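Local coordinates for SPbeta prophage-derived uncharacterized protein YopX (Bacillus subtilis, PDB 2I2L), which is of unknown function but is encoded by the SPbeta prophage and assembles as a homodimer of all-beta subunits, at residues T3-W8 and A52-G57; D30-R35 and V44-N49; V92-V97 and Y104-V109. All blocks are in the same frame, centred on the assembly; numbering follows the deposited sequence.

Contact 1: residues T3-W8 and A52-G57; sequences TAYRVW and AALMWG
Ala4 O accepts the backbone N-H of Gly57 at 2.9 Å, with the donor nitrogen 51° out of the carbonyl plane. This bond opens an antiparallel pairing of strands 5-8 and 53-60, the two inner strands of a four-stranded sheet. The same carbonyl oxygen lies at the edge of the Trp56 indole, 3.6 Å from Trp56 CE3. Tyr5 then pairs with Trp56 at a non-hydrogen-bonded position. Tyr5 CB rests 3.5 Å from Trp56 CE3, and CG stands between the backbone N and carbonyl carbon (chi1 74°). The end of the phenol leads away from 52-57. Arg6 exchanges two backbone bonds with Met55, a selenomethionine, and their side chains cross on the other face. Arg6 CD comes 3.4 Å from Met55 CE, while Met55 SE lies near the guanidinium plane, 3.5 Å from Arg6 NH1; Arg6 NE is hydrogen-bonded to Tyr15 OH. Val7 returns to the face of Tyr5, Leu54 and Trp56, its CG1 4.1 Å from Leu54 CG. Leu23 packs on this face, and Ile25 of the second subunit also touches Trp56. Trp8 N donates to Ala53 O at 3.0 Å, and Trp8 CB sits 3.9 Å from Met55 CE.

Contact 2: residues D30-R35 and V44-N49; sequences DWTLKR and VVDSTN
Trp31 lies with one indole face against the backbone of Asp46 and Ser47. Ser47 CB stands 3.6 Å from the centroid of the five-membered ring of Trp31, only 13° off the ring normal, which defines a CH-pi contact. At the six-membered end, Asp46 O is over the same face, 3.2 Å from Trp31 CH2. A chi1 of 59° sets CG of Trp31 between its backbone N and carbonyl carbon. Leu33 forms the second close-packed point: its CD2 is 3.6 Å from Val44 CB, and its CB also meets Val45 CG2. Here the antiparallel hairpin of strands 31-36 and 41-46 contains a classic beta bulge, because Val44 and Val45 both face Leu33. Leu33 O receives Val44 N at 2.7 Å, nearly in line with the carbonyl bond, and also a weak bond from Val45 N at 3.4 Å. Leu33 itself packs on Tyr5 and Val7 of strand 5-8. Beside the close indole packing, the polar bonds of Trp31 with Ser47 are weak: Trp31 N lies 3.5 Å from Ser47 OG, and the bond from Ser47 N to Trp31 O is bent to 121° at the hydrogen. The looser side is the face opposite Leu33, where Thr32 and the partly exposed Asp46 lie side by side, with Thr32 OG1 3.1 Å from Asp46 OD1.

Contact 3: residues V92-V97 and Y104-V109; sequences VFQVDV and YDVTAV
Val97 packs against the start of the returning segment, touching Tyr104, Asp105 and Thr107. Its CB is 4.1 Å from both Tyr104 O and Asp105 O, so the branch point lies beside the partner backbone. CG1 is anti to the carbonyl carbon, beside the backbone N (chi1 -83°), and reaches Thr107 CG2 at 3.5 Å, the two side chains crossing at about a right angle. CG2 meets Tyr104 CB at 3.7 Å and lies against the carbonyl oxygens of Tyr104 and Asp105. Beside this packing, Val97 N donates to Asp105 O at 2.7 Å.

The same ladder continues as a beta hairpin. Val95 and Thr107 form its antiparallel hydrogen-bonded pair, flanked by the non-hydrogen-bonded pairs Asp96 with Val106 and Gln94 with Ala108. The axes of 92-96 and 106-108 lie 142° apart, so the two short strands diverge from strict antiparallel alignment. At the far end, Val109 N donates to Phe93 O at 2.8 Å in a nearly straight bond, 175° at the hydrogen, while Val109 CG1 packs 3.8 Å from Phe93 CB. Phe93 is the centre of an inverse gamma turn, closed by a weak bond from Gln94 N to Val92 O. The side chain of Gln94 runs alongside Val106, with OE1 4.0 Å from Val106 CG2, and its NE2 is hydrogen-bonded to Ser89 O.

Strand 92-96 lies between 106-108 and 81-89 in a five-stranded antiparallel sheet, and 106-108 is an outermost strand within the chain. Phe93 stacks on Phe88 and Val95 touches Cys84, both of strand 81-89, while Trp111 of the second subunit packs on Val92.

Overall arrangement
Contact 2 is nested inside the loop that contact 1 closes, and contact 3 follows both in the sequence. Each lies in a different antiparallel sheet: four strands for contact 1, three for contact 2 and five for contact 3. Contacts 1 and 2 have centres 11 Å apart and pack directly, with Leu54 CD1 3.4 Å from Trp31 CD1, so the first two sheets share a hydrophobic interface. Contact 3 has its centre 20 Å from that of contact 1, and meets it where Phe93 touches Trp56 and Gly57. Contacts 2 and 3 lie on opposite sides of the chain's centre. Contacts 1 and 3 both touch the second subunit, so the four-stranded and five-stranded sheets both contribute to the dimer contact.

Contact 1: residues T3-W8 and A52-G57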
loop_
_atom_site.group_PDB
_atom_site.type_symbol
_atom_site.label_atom_id
_atom_site.label_comp_id
_atom_site.label_asym_id
_atom_site.label_seq_id
_atom_site.Cartn_x
_atom_site.Cartn_y
_atom_site.Cartn_z
ATOM N N THR B 3 5.303 -5.697 -3.695
ATOM C CA THR B 3 6.492 -4.974 -4.087
ATOM C C THR B 3 6.342 -3.976 -5.220
ATOM O O THR B 3 7.174 -3.086 -5.368
ATOM C CB THR B 3 7.616 -5.994 -4.397
ATOM O OG1 THR B 3 8.383 -6.210 -3.208
ATOM C CG2 THR B 3 8.515 -5.509 -5.511
ATOM N N ALA B 4 5.280 -4.107 -6.006
ATOM C CA ALA B 4 5.054 -3.199 -7.136
ATOM C C ALA B 4 5.061 -1.719 -6.755
ATOM O O ALA B 4 4.416 -1.297 -5.789
ATOM C CB ALA B 4 3.737 -3.538 -7.838
ATOM N N TYR B 5 5.812 -0.943 -7.527
ATOM C CA TYR B 5 5.895 0.496 -7.329
ATOM C C TYR B 5 6.401 1.100 -8.634
ATOM O O TYR B 5 6.851 0.377 -9.534
ATOM C CB TYR B 5 6.857 0.856 -6.180
ATOM C CG TYR B 5 8.314 0.695 -6.527
ATOM C CD1 TYR B 5 8.962 -0.510 -6.316
ATOM C CD2 TYR B 5 9.016 1.722 -7.167
ATOM C CE1 TYR B 5 10.274 -0.707 -6.742
ATOM C CE2 TYR B 5 10.318 1.542 -7.602
ATOM C CZ TYR B 5 10.945 0.318 -7.391
ATOM O OH TYR B 5 12.221 0.085 -7.868
ATOM N N ARG B 6 6.295 2.420 -8.729
ATOM C CA ARG B 6 6.765 3.185 -9.881
ATOM C C ARG B 6 7.190 4.552 -9.346
ATOM O O ARG B 6 6.583 5.078 -8.413
ATOM C CB ARG B 6 5.651 3.353 -10.938
ATOM C CG ARG B 6 4.302 3.736 -10.355
ATOM C CD ARG B 6 3.600 4.856 -11.115
ATOM N NE ARG B 6 2.619 4.382 -12.090
ATOM C CZ ARG B 6 1.371 4.849 -12.180
ATOM N NH1 ARG B 6 0.940 5.803 -11.355
ATOM N NH2 ARG B 6 0.546 4.357 -13.096
ATOM N N VAL B 7 8.255 5.112 -9.902
ATOM C CA VAL B 7 8.694 6.429 -9.470
ATOM C C VAL B 7 8.791 7.369 -10.646
ATOM O O VAL B 7 9.289 7.013 -11.717
ATOM C CB VAL B 7 10.068 6.408 -8.771
ATOM C CG1 VAL B 7 9.973 5.713 -7.438
ATOM C CG2 VAL B 7 11.070 5.727 -9.646
ATOM N N TRP B 8 8.276 8.570 -10.434
ATOM C CA TRP B 8 8.320 9.628 -11.427
ATOM C C TRP B 8 9.543 10.420 -10.972
ATOM O O TRP B 8 9.575 10.905 -9.838
ATOM C CB TRP B 8 7.062 10.480 -11.317
ATOM C CG TRP B 8 7.019 11.642 -12.249
ATOM C CD1 TRP B 8 6.910 12.961 -11.908
ATOM C CD2 TRP B 8 6.980 11.596 -13.678
ATOM N NE1 TRP B 8 6.794 13.740 -13.036
ATOM C CE2 TRP B 8 6.832 12.927 -14.141
ATOM C CE3 TRP B 8 7.050 10.558 -14.623
ATOM C CZ2 TRP B 8 6.752 13.250 -15.494
ATOM C CZ3 TRP B 8 6.969 10.884 -15.979
ATOM C CH2 TRP B 8 6.820 12.218 -16.396
ATOM N N ALA B 52 9.799 14.600 -8.133
ATOM C CA ALA B 52 9.658 13.140 -8.183
ATOM C C ALA B 52 8.665 12.601 -7.162
ATOM O O ALA B 52 8.427 13.220 -6.123
ATOM C CB ALA B 52 11.018 12.493 -7.970
ATOM N N ALA B 53 8.100 11.437 -7.460
ATOM C CA ALA B 53 7.128 10.826 -6.562
ATOM C C ALA B 53 7.138 9.292 -6.564
ATOM O O ALA B 53 7.270 8.660 -7.620
ATOM C CB ALA B 53 5.725 11.335 -6.904
ATOM N N LEU B 54 6.994 8.709 -5.372
ATOM C CA LEU B 54 6.953 7.257 -5.188
ATOM C C LEU B 54 5.475 6.818 -5.142
ATOM O O LEU B 54 4.712 7.274 -4.290
ATOM C CB LEU B 54 7.638 6.873 -3.865
ATOM C CG LEU B 54 8.320 5.500 -3.710
ATOM C CD1 LEU B 54 8.621 5.248 -2.255
ATOM C CD2 LEU B 54 7.440 4.388 -4.239
HETATM N N MSE B 55 5.079 5.940 -6.061
HETATM C CA MSE B 55 3.706 5.425 -6.108
HETATM C C MSE B 55 3.651 3.889 -6.008
HETATM O O MSE B 55 4.213 3.163 -6.843
HETATM C CB MSE B 55 3.029 5.872 -7.392
HETATM C CG MSE B 55 2.939 7.379 -7.548
HETATM SE SE MSE B 55 2.979 7.848 -9.439
HETATM C CE MSE B 55 4.888 7.660 -9.698
ATOM N N TRP B 56 2.970 3.397 -4.978
ATOM C CA TRP B 56 2.842 1.961 -4.786
ATOM C C TRP B 56 1.744 1.353 -5.646
ATOM O O TRP B 56 0.826 2.043 -6.118
ATOM C CB TRP B 56 2.544 1.633 -3.326
ATOM C CG TRP B 56 3.613 2.049 -2.389
ATOM C CD1 TRP B 56 3.525 3.014 -1.437
ATOM C CD2 TRP B 56 4.932 1.495 -2.283
ATOM N NE1 TRP B 56 4.707 3.101 -0.740
ATOM C CE2 TRP B 56 5.587 2.180 -1.239
ATOM C CE3 TRP B 56 5.619 0.488 -2.963
ATOM C CZ2 TRP B 56 6.901 1.887 -0.855
ATOM C CZ3 TRP B 56 6.929 0.195 -2.577
ATOM C CH2 TRP B 56 7.551 0.897 -1.532
ATOM N N GLY B 57 1.840 0.046 -5.836
ATOM C CA GLY B 57 0.836 -0.630 -6.621
ATOM C C GLY B 57 0.096 -1.654 -5.793
ATOM O O GLY B 57 0.605 -2.131 -4.793
#

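Contact 2: residues D30-R35 and V44-N49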
loop_
_atom_site.group_PDB
_atom_site.type_symbol
_atom_site.label_atom_id
_atom_site.label_comp_id
_atom_site.label_asym_id
_atom_site.label_seq_id
_atom_site.Cartn_x
_atom_site.Cartn_y
_atom_site.Cartn_z
ATOM N N ASP B 30 13.114 8.331 4.051
ATOM C CA ASP B 30 13.435 8.760 2.694
ATOM C C ASP B 30 13.593 7.542 1.808
ATOM O O ASP B 30 13.805 6.427 2.294
ATOM C CB ASP B 30 14.745 9.545 2.652
ATOM C CG ASP B 30 14.691 10.818 3.459
ATOM O OD1 ASP B 30 13.587 11.162 3.955
ATOM O OD2 ASP B 30 15.757 11.470 3.589
ATOM N N TRP B 31 13.488 7.758 0.505
ATOM C CA TRP B 31 13.656 6.678 -0.443
ATOM C C TRP B 31 14.579 7.148 -1.548
ATOM O O TRP B 31 14.788 8.349 -1.724
ATOM C CB TRP B 31 12.312 6.238 -1.023
ATOM C CG TRP B 31 11.549 7.308 -1.731
ATOM C CD1 TRP B 31 10.461 7.973 -1.266
ATOM C CD2 TRP B 31 11.769 7.779 -3.064
ATOM N NE1 TRP B 31 9.979 8.819 -2.225
ATOM C CE2 TRP B 31 10.758 8.721 -3.340
ATOM C CE3 TRP B 31 12.722 7.492 -4.056
ATOM C CZ2 TRP B 31 10.661 9.382 -4.565
ATOM C CZ3 TRP B 31 12.632 8.150 -5.286
ATOM C CH2 TRP B 31 11.603 9.086 -5.530
ATOM N N THR B 32 15.139 6.203 -2.290
ATOM C CA THR B 32 16.052 6.534 -3.373
ATOM C C THR B 32 16.002 5.494 -4.470
ATOM O O THR B 32 16.210 4.310 -4.218
ATOM C CB THR B 32 17.488 6.580 -2.880
ATOM O OG1 THR B 32 17.612 7.564 -1.847
ATOM C CG2 THR B 32 18.422 6.899 -4.034
ATOM N N LEU B 33 15.740 5.924 -5.692
ATOM C CA LEU B 33 15.704 4.976 -6.782
ATOM C C LEU B 33 17.123 4.786 -7.302
ATOM O O LEU B 33 17.723 5.722 -7.816
ATOM C CB LEU B 33 14.818 5.478 -7.911
ATOM C CG LEU B 33 14.744 4.458 -9.044
ATOM C CD1 LEU B 33 13.857 3.291 -8.626
ATOM C CD2 LEU B 33 14.199 5.120 -10.301
ATOM N N LYS B 34 17.667 3.582 -7.147
ATOM C CA LYS B 34 19.009 3.286 -7.638
ATOM C C LYS B 34 18.877 2.462 -8.919
ATOM O O LYS B 34 17.799 1.948 -9.224
ATOM C CB LYS B 34 19.812 2.480 -6.610
ATOM C CG LYS B 34 20.005 3.147 -5.254
ATOM C CD LYS B 34 20.736 4.474 -5.373
ATOM C CE LYS B 34 21.266 4.942 -4.021
ATOM N NZ LYS B 34 22.438 4.138 -3.574
ATOM N N ARG B 35 19.977 2.349 -9.660
ATOM C CA ARG B 35 20.021 1.581 -10.899
ATOM C C ARG B 35 21.431 1.023 -11.082
ATOM O O ARG B 35 22.417 1.758 -11.040
ATOM C CB ARG B 35 19.652 2.466 -12.089
ATOM C CG ARG B 35 19.967 1.839 -13.441
ATOM C CD ARG B 35 19.931 2.868 -14.581
ATOM N NE ARG B 35 18.576 3.221 -15.001
ATOM C CZ ARG B 35 17.728 2.379 -15.596
ATOM N NH1 ARG B 35 18.089 1.125 -15.849
ATOM N NH2 ARG B 35 16.510 2.790 -15.935
ATOM N N VAL B 44 19.167 7.394 -9.431
ATOM C CA VAL B 44 18.274 7.904 -10.464
ATOM C C VAL B 44 17.490 9.094 -9.900
ATOM O O VAL B 44 17.377 10.146 -10.546
ATOM C CB VAL B 44 17.266 6.813 -10.916
ATOM C CG1 VAL B 44 16.463 7.304 -12.111
ATOM C CG2 VAL B 44 18.001 5.523 -11.253
ATOM N N VAL B 45 16.935 8.910 -8.702
ATOM C CA VAL B 45 16.184 9.961 -8.028
ATOM C C VAL B 45 16.044 9.710 -6.544
ATOM O O VAL B 45 16.206 8.588 -6.073
ATOM C CB VAL B 45 14.766 10.146 -8.586
ATOM C CG1 VAL B 45 14.704 11.421 -9.394
ATOM C CG2 VAL B 45 14.365 8.946 -9.417
ATOM N N ASP B 46 15.731 10.783 -5.822
ATOM C CA ASP B 46 15.560 10.768 -4.377
ATOM C C ASP B 46 14.190 11.257 -4.019
ATOM O O ASP B 46 13.413 11.651 -4.872
ATOM C CB ASP B 46 16.558 11.707 -3.722
ATOM C CG ASP B 46 17.959 11.194 -3.802
ATOM O OD1 ASP B 46 18.346 10.424 -2.908
ATOM O OD2 ASP B 46 18.673 11.543 -4.763
ATOM N N SER B 47 13.902 11.228 -2.732
ATOM C CA SER B 47 12.639 11.717 -2.225
ATOM C C SER B 47 12.873 13.221 -2.039
ATOM O O SER B 47 11.935 13.996 -1.861
ATOM C CB SER B 47 12.321 11.046 -0.881
ATOM O OG SER B 47 13.374 11.227 0.065
ATOM N N THR B 48 14.144 13.618 -2.094
ATOM C CA THR B 48 14.541 15.016 -1.927
ATOM C C THR B 48 14.001 15.865 -3.065
ATOM O O THR B 48 13.488 16.958 -2.838
ATOM C CB THR B 48 16.085 15.179 -1.888
ATOM O OG1 THR B 48 16.664 14.628 -3.079
ATOM C CG2 THR B 48 16.660 14.478 -0.673
ATOM N N ASN B 49 14.135 15.362 -4.288
ATOM C CA ASN B 49 13.635 16.061 -5.460
ATOM C C ASN B 49 12.113 16.078 -5.308
ATOM O O ASN B 49 11.434 15.086 -5.594
ATOM C CB ASN B 49 14.035 15.294 -6.713
ATOM C CG ASN B 49 13.524 15.940 -7.981
ATOM O OD1 ASN B 49 12.400 16.450 -8.024
ATOM N ND2 ASN B 49 14.340 15.905 -9.035
#

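Contact 3: residues V92-V97 and Y104-V109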
loop_
_atom_site.group_PDB
_atom_site.type_symbol
_atom_site.label_atom_id
_atom_site.label_comp_id
_atom_site.label_asym_id
_atom_site.label_seq_id
_atom_site.Cartn_x
_atom_site.Cartn_y
_atom_site.Cartn_z
ATOM N N VAL B 92 -6.416 2.776 1.802
ATOM C CA VAL B 92 -7.227 2.234 0.727
ATOM C C VAL B 92 -7.067 3.000 -0.577
ATOM O O VAL B 92 -7.002 4.226 -0.594
ATOM C CB VAL B 92 -8.735 2.143 1.148
ATOM C CG1 VAL B 92 -9.043 3.165 2.229
ATOM C CG2 VAL B 92 -9.638 2.338 -0.058
ATOM N N PHE B 93 -6.947 2.241 -1.662
ATOM C CA PHE B 93 -6.822 2.791 -3.004
ATOM C C PHE B 93 -8.242 3.163 -3.390
ATOM O O PHE B 93 -8.959 2.373 -4.005
ATOM C CB PHE B 93 -6.278 1.733 -3.968
ATOM C CG PHE B 93 -4.792 1.577 -3.911
ATOM C CD1 PHE B 93 -3.990 2.075 -4.930
ATOM C CD2 PHE B 93 -4.186 0.975 -2.820
ATOM C CE1 PHE B 93 -2.595 1.982 -4.861
ATOM C CE2 PHE B 93 -2.790 0.880 -2.740
ATOM C CZ PHE B 93 -1.995 1.384 -3.763
ATOM N N GLN B 94 -8.659 4.358 -2.994
ATOM C CA GLN B 94 -10.000 4.827 -3.293
ATOM C C GLN B 94 -10.061 5.559 -4.625
ATOM O O GLN B 94 -9.041 6.021 -5.144
ATOM C CB GLN B 94 -10.481 5.741 -2.171
ATOM C CG GLN B 94 -9.409 6.681 -1.650
ATOM C CD GLN B 94 -9.893 7.529 -0.497
ATOM O OE1 GLN B 94 -10.764 8.381 -0.662
ATOM N NE2 GLN B 94 -9.334 7.294 0.684
ATOM N N VAL B 95 -11.267 5.649 -5.174
ATOM C CA VAL B 95 -11.508 6.327 -6.444
ATOM C C VAL B 95 -12.917 6.906 -6.408
ATOM O O VAL B 95 -13.848 6.266 -5.896
ATOM C CB VAL B 95 -11.400 5.356 -7.636
ATOM C CG1 VAL B 95 -12.437 4.245 -7.508
ATOM C CG2 VAL B 95 -11.590 6.118 -8.935
ATOM N N ASP B 96 -13.076 8.115 -6.943
ATOM C CA ASP B 96 -14.386 8.757 -6.943
ATOM C C ASP B 96 -15.397 7.973 -7.757
ATOM O O ASP B 96 -15.133 7.600 -8.896
ATOM C CB ASP B 96 -14.296 10.179 -7.490
ATOM C CG ASP B 96 -15.664 10.813 -7.674
ATOM O OD1 ASP B 96 -16.405 10.373 -8.581
ATOM O OD2 ASP B 96 -16.006 11.741 -6.904
ATOM N N VAL B 97 -16.555 7.716 -7.162
ATOM C CA VAL B 97 -17.609 6.984 -7.845
ATOM C C VAL B 97 -18.861 7.840 -7.886
ATOM O O VAL B 97 -19.898 7.407 -8.382
ATOM C CB VAL B 97 -17.936 5.646 -7.136
ATOM C CG1 VAL B 97 -16.956 4.565 -7.566
ATOM C CG2 VAL B 97 -17.872 5.832 -5.635
ATOM N N TYR B 104 -22.696 6.195 -3.484
ATOM C CA TYR B 104 -21.339 6.200 -2.948
ATOM C C TYR B 104 -20.540 7.365 -3.531
ATOM O O TYR B 104 -20.605 7.623 -4.729
ATOM C CB TYR B 104 -20.616 4.894 -3.299
ATOM C CG TYR B 104 -20.823 3.758 -2.329
ATOM C CD1 TYR B 104 -20.748 3.969 -0.952
ATOM C CD2 TYR B 104 -21.044 2.461 -2.790
ATOM C CE1 TYR B 104 -20.890 2.913 -0.052
ATOM C CE2 TYR B 104 -21.185 1.394 -1.902
ATOM C CZ TYR B 104 -21.108 1.625 -0.532
ATOM O OH TYR B 104 -21.249 0.577 0.353
ATOM N N ASP B 105 -19.786 8.068 -2.694
ATOM C CA ASP B 105 -18.975 9.177 -3.188
ATOM C C ASP B 105 -17.642 8.643 -3.685
ATOM O O ASP B 105 -17.222 8.920 -4.813
ATOM C CB ASP B 105 -18.722 10.208 -2.086
ATOM C CG ASP B 105 -19.649 11.404 -2.186
ATOM O OD1 ASP B 105 -19.873 11.883 -3.325
ATOM O OD2 ASP B 105 -20.138 11.867 -1.130
ATOM N N VAL B 106 -16.984 7.882 -2.816
ATOM C CA VAL B 106 -15.697 7.269 -3.116
ATOM C C VAL B 106 -15.747 5.856 -2.578
ATOM O O VAL B 106 -16.503 5.568 -1.652
ATOM C CB VAL B 106 -14.547 7.990 -2.408
ATOM C CG1 VAL B 106 -14.502 9.440 -2.830
ATOM C CG2 VAL B 106 -14.724 7.882 -0.916
ATOM N N THR B 107 -14.943 4.976 -3.155
ATOM C CA THR B 107 -14.905 3.601 -2.695
ATOM C C THR B 107 -13.567 2.987 -3.086
ATOM O O THR B 107 -12.773 3.612 -3.789
ATOM C CB THR B 107 -16.081 2.788 -3.294
ATOM O OG1 THR B 107 -16.086 1.465 -2.744
ATOM C CG2 THR B 107 -15.963 2.704 -4.800
ATOM N N ALA B 108 -13.302 1.780 -2.604
ATOM C CA ALA B 108 -12.061 1.097 -2.935
ATOM C C ALA B 108 -12.133 0.700 -4.400
ATOM O O ALA B 108 -13.140 0.147 -4.841
ATOM C CB ALA B 108 -11.900 -0.140 -2.072
ATOM N N VAL B 109 -11.075 0.979 -5.155
ATOM C CA VAL B 109 -11.057 0.634 -6.573
ATOM C C VAL B 109 -11.330 -0.853 -6.795
ATOM O O VAL B 109 -11.920 -1.230 -7.802
ATOM C CB VAL B 109 -9.705 1.006 -7.240
ATOM C CG1 VAL B 109 -8.567 0.274 -6.570
ATOM C CG2 VAL B 109 -9.745 0.674 -8.727
#